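Local structure of transcriptional regulator, MarR family (Methanosarcina mazei, 3S2W) at residues Q52-Y60 with L70-T81. The protein probably binds DNA as a MarR-type winged helix-turn-helix transcription factor and is seen as a two-chain assembly. Numbering follows the deposited sequence.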
# COMPACT_ATOMS: atom_id res chain seq x y z
N GLN A 52 -7.91 -10.22 1.85
CA GLN A 52 -7.65 -11.62 1.57
C GLN A 52 -6.99 -11.83 0.21
O GLN A 52 -6.38 -12.87 -0.04
CB GLN A 52 -8.96 -12.38 1.61
CG GLN A 52 -9.67 -12.31 2.96
CD GLN A 52 -11.16 -12.54 2.82
OE1 GLN A 52 -11.59 -13.44 2.10
NE2 GLN A 52 -11.95 -11.70 3.47
N PHE A 53 -7.13 -10.85 -0.67
CA PHE A 53 -6.67 -10.99 -2.03
C PHE A 53 -5.18 -11.35 -2.15
O PHE A 53 -4.82 -12.23 -2.93
CB PHE A 53 -6.93 -9.70 -2.78
CG PHE A 53 -6.71 -9.80 -4.24
CD1 PHE A 53 -5.65 -9.14 -4.84
CD2 PHE A 53 -7.57 -10.55 -5.03
CE1 PHE A 53 -5.46 -9.23 -6.22
CE2 PHE A 53 -7.39 -10.64 -6.39
CZ PHE A 53 -6.34 -9.98 -6.99
N PRO A 54 -4.32 -10.67 -1.37
CA PRO A 54 -2.87 -10.90 -1.45
C PRO A 54 -2.51 -12.34 -1.08
O PRO A 54 -1.71 -12.93 -1.82
CB PRO A 54 -2.30 -9.91 -0.42
CG PRO A 54 -3.39 -8.99 -0.11
CD PRO A 54 -4.66 -9.76 -0.27
N PHE A 55 -3.09 -12.90 -0.01
CA PHE A 55 -2.94 -14.34 0.33
C PHE A 55 -3.41 -15.27 -0.79
O PHE A 55 -2.68 -16.13 -1.25
CB PHE A 55 -3.66 -14.70 1.65
CG PHE A 55 -3.14 -13.94 2.84
CD1 PHE A 55 -2.00 -14.36 3.51
CD2 PHE A 55 -3.77 -12.76 3.27
CE1 PHE A 55 -1.49 -13.65 4.56
CE2 PHE A 55 -3.27 -12.04 4.34
CZ PHE A 55 -2.12 -12.49 4.99
N LEU A 56 -4.65 -15.10 -1.22
CA LEU A 56 -5.11 -15.91 -2.34
C LEU A 56 -4.09 -15.87 -3.50
O LEU A 56 -3.70 -16.92 -4.00
CB LEU A 56 -6.49 -15.45 -2.78
CG LEU A 56 -7.42 -16.53 -3.32
CD1 LEU A 56 -7.55 -17.69 -2.34
CD2 LEU A 56 -8.79 -15.94 -3.65
N MSE A 57 -3.64 -14.68 -3.90
CA MSE A 57 -2.73 -14.55 -5.04
C MSE A 57 -1.41 -15.27 -4.80
O MSE A 57 -0.81 -15.83 -5.72
CB MSE A 57 -2.47 -13.07 -5.40
CG MSE A 57 -3.69 -12.32 -5.99
SE MSE A 57 -4.44 -13.17 -7.62
CE MSE A 57 -3.11 -12.62 -8.94
N ARG A 58 -0.95 -15.27 -3.55
CA ARG A 58 0.27 -15.99 -3.19
C ARG A 58 0.11 -17.51 -3.29
O ARG A 58 0.98 -18.20 -3.81
CB ARG A 58 0.70 -15.58 -1.78
CG ARG A 58 2.08 -16.07 -1.40
CD ARG A 58 3.12 -15.59 -2.37
NE ARG A 58 4.24 -16.52 -2.44
CZ ARG A 58 5.47 -16.24 -2.06
NH1 ARG A 58 5.78 -15.04 -1.60
NH2 ARG A 58 6.41 -17.17 -2.16
N LEU A 59 -1.01 -18.04 -2.79
CA LEU A 59 -1.27 -19.47 -2.89
C LEU A 59 -1.29 -19.94 -4.34
O LEU A 59 -0.88 -21.07 -4.62
CB LEU A 59 -2.56 -19.84 -2.18
CG LEU A 59 -2.42 -19.72 -0.68
CD1 LEU A 59 -3.79 -19.80 -0.03
CD2 LEU A 59 -1.49 -20.81 -0.19
N TYR A 60 -1.75 -19.10 -5.27
CA TYR A 60 -1.71 -19.44 -6.70
C TYR A 60 -0.28 -19.55 -7.22
O TYR A 60 -0.04 -20.24 -8.21
CB TYR A 60 -2.46 -18.42 -7.57
CG TYR A 60 -3.93 -18.37 -7.32
CD1 TYR A 60 -4.66 -19.53 -7.15
CD2 TYR A 60 -4.60 -17.15 -7.22
CE1 TYR A 60 -6.01 -19.50 -6.91
CE2 TYR A 60 -5.96 -17.11 -6.97
CZ TYR A 60 -6.65 -18.29 -6.82
OH TYR A 60 -8.00 -18.28 -6.57
N LEU A 70 3.60 -17.32 4.94
CA LEU A 70 2.73 -16.36 4.26
C LEU A 70 2.85 -15.01 4.93
O LEU A 70 2.97 -13.98 4.27
CB LEU A 70 1.28 -16.81 4.31
CG LEU A 70 0.87 -17.74 3.18
CD1 LEU A 70 -0.55 -18.17 3.43
CD2 LEU A 70 0.99 -17.01 1.88
N SER A 71 2.83 -15.02 6.25
CA SER A 71 2.97 -13.80 7.03
C SER A 71 4.28 -13.04 6.74
O SER A 71 4.27 -11.84 6.47
CB SER A 71 2.85 -14.12 8.52
OG SER A 71 2.71 -12.93 9.28
N ASP A 72 5.40 -13.76 6.80
CA ASP A 72 6.72 -13.15 6.60
C ASP A 72 6.96 -12.66 5.18
O ASP A 72 7.57 -11.61 4.99
CB ASP A 72 7.85 -14.12 7.00
CG ASP A 72 7.75 -14.58 8.45
OD1 ASP A 72 7.24 -13.81 9.30
OD2 ASP A 72 8.19 -15.71 8.74
N TYR A 73 6.51 -13.42 4.18
CA TYR A 73 6.69 -13.04 2.77
C TYR A 73 5.88 -11.79 2.46
O TYR A 73 6.38 -10.85 1.84
CB TYR A 73 6.25 -14.15 1.80
CG TYR A 73 7.03 -15.45 1.84
CD1 TYR A 73 8.26 -15.55 2.48
CD2 TYR A 73 6.53 -16.59 1.21
CE1 TYR A 73 8.97 -16.74 2.51
CE2 TYR A 73 7.23 -17.79 1.23
CZ TYR A 73 8.45 -17.86 1.88
OH TYR A 73 9.14 -19.05 1.90
N LEU A 74 4.62 -11.78 2.86
CA LEU A 74 3.73 -10.70 2.47
C LEU A 74 4.00 -9.52 3.37
O LEU A 74 3.60 -8.40 3.09
CB LEU A 74 2.24 -11.12 2.52
CG LEU A 74 1.78 -12.22 1.53
CD1 LEU A 74 0.34 -12.65 1.74
CD2 LEU A 74 1.95 -11.77 0.12
N LYS A 75 4.73 -9.79 4.45
CA LYS A 75 4.95 -8.81 5.51
C LYS A 75 3.63 -8.25 5.97
O LYS A 75 3.45 -7.03 6.06
CB LYS A 75 5.90 -7.69 5.06
CG LYS A 75 7.34 -8.14 4.79
CD LYS A 75 8.07 -8.37 6.09
CE LYS A 75 9.49 -8.79 5.84
NZ LYS A 75 10.40 -8.14 6.82
N ILE A 76 2.68 -9.15 6.23
CA ILE A 76 1.44 -8.80 6.93
C ILE A 76 1.46 -9.52 8.28
O ILE A 76 1.85 -10.70 8.34
CB ILE A 76 0.19 -9.23 6.12
CG1 ILE A 76 0.13 -8.48 4.79
CG2 ILE A 76 -1.07 -8.98 6.93
CD1 ILE A 76 -0.95 -8.99 3.84
N ASP A 77 1.07 -8.82 9.35
CA ASP A 77 1.25 -9.37 10.71
C ASP A 77 0.45 -10.64 10.98
O ASP A 77 -0.52 -10.95 10.28
CB ASP A 77 1.04 -8.31 11.81
CG ASP A 77 -0.37 -7.71 11.81
OD1 ASP A 77 -1.28 -8.31 12.42
OD2 ASP A 77 -0.56 -6.62 11.23
N LYS A 78 0.87 -11.38 12.00
CA LYS A 78 0.31 -12.68 12.32
C LYS A 78 -1.18 -12.62 12.59
O LYS A 78 -1.92 -13.52 12.21
CB LYS A 78 1.03 -13.31 13.52
CG LYS A 78 2.55 -13.20 13.45
CD LYS A 78 3.13 -13.81 12.16
CE LYS A 78 4.61 -13.45 11.98
NZ LYS A 78 5.43 -14.61 11.48
N GLY A 79 -1.62 -11.56 13.26
CA GLY A 79 -3.01 -11.41 13.65
C GLY A 79 -3.89 -11.00 12.49
O GLY A 79 -5.03 -11.42 12.40
N THR A 80 -3.35 -10.17 11.61
CA THR A 80 -4.05 -9.83 10.37
C THR A 80 -4.09 -11.06 9.45
O THR A 80 -5.14 -11.40 8.88
CB THR A 80 -3.38 -8.62 9.66
OG1 THR A 80 -3.40 -7.49 10.54
CG2 THR A 80 -4.11 -8.27 8.38
N THR A 81 -2.95 -11.74 9.34
CA THR A 81 -2.87 -13.01 8.61
C THR A 81 -3.91 -14.03 9.08
O THR A 81 -4.63 -14.60 8.28
CB THR A 81 -1.46 -13.59 8.69
OG1 THR A 81 -0.60 -12.79 7.87
CG2 THR A 81 -1.42 -15.05 8.23
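L70 touches helix 53-60 with both of its methyls: CD1 lies 4.1 Å from F55 CD1, at the edge of the phenyl ring, while CD2 packs against the aliphatic start of R58, 3.6 Å from its CG. One residue on, S71 OG bonds to I76 O and ties helix 70-74 to the turn. R58 has CG anti to the backbone N (chi1 -170°) and bends at chi2, which carries the guanidinium over to Y73; the two planes lie 16° apart, and Y73 CD2 sits over one guanidinium face, 3.3 Å from R58 NH1. L74 sends CD1 over a face of the F55 ring in a CH-pi contact, 3.7 Å from the centroid, and touches P54 with the same methyl. Beyond the positive-phi turn at K75, I76 approaches the far end of the ring, its CD1 3.9 Å from F55 CZ. D77 N-caps the next helix through T80 N, and T81 OG1, donating to D77 O, meets the ring edge 3.3 Å from F55 CZ. Cutting F55 back to an alanine would probably open a gap between L70, L74, I76 and T81. R33 of the second subunit packs on P54 and I76. Helices 67-74 and 78-90 form the helix-turn-helix, the latter probably the recognition helix; F55 also reaches A84 and I85 on it, while L59 meets strands 65-66 and 106-110.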